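Local coordinates for Glucanase/chitosanase (Paenibacillus fukuinensis, PDB 4ZZ5), which carries a chitosan-binding CBM32 module, the part described here, and as a whole enzyme probably hydrolyses glycosidic bonds in chitosan and beta-glucan, at residues A[65-69]-A[70-74]. Sequence-based numbering, arbitrary orientation.
Sequences LNWED and AYATA
Trp67, the last residue of strand 57-67, lays one face of its indole under the chain that returns at Tyr71 and Ala72, an example of an aromatic ring serving as the floor of a connection between two sheets. CB of Tyr71 sits 3.4 Å above the ring plane, toward the rim, while farther along the same face the backbone N of Ala72 lies over the six-membered ring and CB of Ala72 meets CH2 of Trp67 at 3.6 Å. NE1 of Trp67 donates a hydrogen bond to OD2 of Asp104. The two aromatic side chains cross at roughly a right angle. With CG of Tyr71 placed between its own N and carbonyl carbon (chi1 67°), the phenol leaves the indole and brings CD1 to 3.3 Å from O of Asp69.

Glu68 braces the turn with its carboxylate. Its chain, bent at chi2 (-99°), curls back so that OE1 accepts the N-H of Ala70 at 2.9 Å, a nearly straight bond arriving from above the carboxylate plane; Arg38 adds a long, weak ion pair to the same oxygen. Ala70 centres an inverse gamma turn, closed by a weak bond from N of Tyr71 to O of Asp69 (3.0 Å). Cutting the Trp67 side chain back to an alanine is likely to open a gap beneath Tyr71 and Ala72 and deprive Asp104 of its indole donor.

In the CBM32 beta-sandwich this connection carries the chain from the four-stranded sheet, where strand 57-67 lies between strands 130-137 and 103-113, to strand 75-80 of the five-stranded sheet, turning its corner at Thr73 and Ala74, which form a classic beta bulge opposite Thr122.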
loop_
_atom_site.group_PDB
_atom_site.type_symbol
_atom_site.label_atom_id
_atom_site.label_comp_id
_atom_site.label_asym_id
_atom_site.label_seq_id
_atom_site.Cartn_x
_atom_site.Cartn_y
_atom_site.Cartn_z
ATOM N N LEU A 65 -4.402 -0.584 6.554
ATOM C CA LEU A 65 -2.983 -0.228 6.640
ATOM C C LEU A 65 -2.530 -0.232 8.059
ATOM O O LEU A 65 -3.285 0.332 8.915
ATOM C CB LEU A 65 -2.741 1.138 6.025
ATOM C CG LEU A 65 -3.181 1.262 4.565
ATOM C CD1 LEU A 65 -2.851 2.673 4.047
ATOM C CD2 LEU A 65 -2.555 0.183 3.632
ATOM N N ASN A 66 -1.382 -0.741 8.370
ATOM C CA ASN A 66 -0.802 -0.640 9.714
ATOM C C ASN A 66 0.511 0.118 9.546
ATOM O O ASN A 66 1.522 -0.468 9.097
ATOM C CB ASN A 66 -0.582 -1.998 10.342
ATOM C CG ASN A 66 0.109 -1.904 11.690
ATOM O OD1 ASN A 66 0.408 -0.893 12.166
ATOM N ND2 ASN A 66 0.398 -3.091 12.285
ATOM N N TRP A 67 0.478 1.416 9.810
ATOM C CA TRP A 67 1.589 2.285 9.606
ATOM C C TRP A 67 2.621 2.222 10.675
ATOM O O TRP A 67 2.255 2.133 11.870
ATOM C CB TRP A 67 1.212 3.735 9.466
ATOM C CG TRP A 67 0.326 4.084 8.289
ATOM C CD1 TRP A 67 -1.004 4.229 8.283
ATOM C CD2 TRP A 67 0.792 4.442 6.961
ATOM N NE1 TRP A 67 -1.430 4.653 7.019
ATOM C CE2 TRP A 67 -0.320 4.774 6.222
ATOM C CE3 TRP A 67 2.053 4.495 6.378
ATOM C CZ2 TRP A 67 -0.247 5.139 4.877
ATOM C CZ3 TRP A 67 2.096 4.824 5.068
ATOM C CH2 TRP A 67 1.011 5.143 4.337
ATOM N N GLU A 68 3.898 2.322 10.365
ATOM C CA GLU A 68 4.972 2.628 11.330
ATOM C C GLU A 68 4.881 4.122 11.578
ATOM O O GLU A 68 4.087 4.891 11.064
ATOM C CB GLU A 68 6.292 2.152 10.739
ATOM C CG GLU A 68 7.478 2.181 11.680
ATOM C CD GLU A 68 8.323 3.383 11.484
ATOM O OE1 GLU A 68 8.255 4.138 10.495
ATOM O OE2 GLU A 68 9.184 3.582 12.451
ATOM N N ASP A 69 5.724 4.627 12.510
ATOM C CA ASP A 69 5.721 6.052 12.830
ATOM C C ASP A 69 5.906 6.978 11.655
ATOM O O ASP A 69 5.367 8.086 11.648
ATOM C CB ASP A 69 6.835 6.327 13.882
ATOM C CG ASP A 69 6.421 6.026 15.335
ATOM O OD1 ASP A 69 5.252 6.018 15.667
ATOM O OD2 ASP A 69 7.417 5.989 16.117
ATOM N N ALA A 70 6.646 6.508 10.622
ATOM C CA ALA A 70 6.776 7.251 9.373
ATOM C C ALA A 70 5.460 7.032 8.527
ATOM O O ALA A 70 5.511 6.295 7.505
ATOM C CB ALA A 70 8.035 6.881 8.693
ATOM N N TYR A 71 4.405 7.614 8.897
ATOM C CA TYR A 71 3.158 7.431 8.222
ATOM C C TYR A 71 2.863 8.549 7.216
ATOM O O TYR A 71 3.569 9.581 7.205
ATOM C CB TYR A 71 1.958 7.274 9.178
ATOM C CG TYR A 71 1.561 8.474 10.011
ATOM C CD1 TYR A 71 2.194 8.750 11.274
ATOM C CD2 TYR A 71 0.596 9.305 9.589
ATOM C CE1 TYR A 71 1.718 9.843 12.026
ATOM C CE2 TYR A 71 0.184 10.415 10.349
ATOM C CZ TYR A 71 0.798 10.634 11.543
ATOM O OH TYR A 71 0.353 11.748 12.340
ATOM N N ALA A 72 1.858 8.362 6.373
ATOM C CA ALA A 72 1.395 9.364 5.409
ATOM C C ALA A 72 0.207 10.088 5.955
ATOM O O ALA A 72 -0.807 9.450 6.331
ATOM C CB ALA A 72 0.994 8.728 4.091
ATOM N N THR A 73 0.246 11.427 5.991
ATOM C CA THR A 73 -0.922 12.196 6.198
ATOM C C THR A 73 -1.820 12.363 4.959
ATOM O O THR A 73 -3.011 12.549 5.037
ATOM C CB THR A 73 -0.622 13.605 6.785
ATOM O OG1 THR A 73 0.131 14.337 5.866
ATOM C CG2 THR A 73 0.120 13.481 8.107
ATOM N N ALA A 74 -1.170 12.272 3.775
ATOM C CA ALA A 74 -1.891 12.273 2.488
ATOM C C ALA A 74 -1.445 11.091 1.648
ATOM O O ALA A 74 -0.274 10.893 1.465
ATOM C CB ALA A 74 -1.675 13.553 1.682
#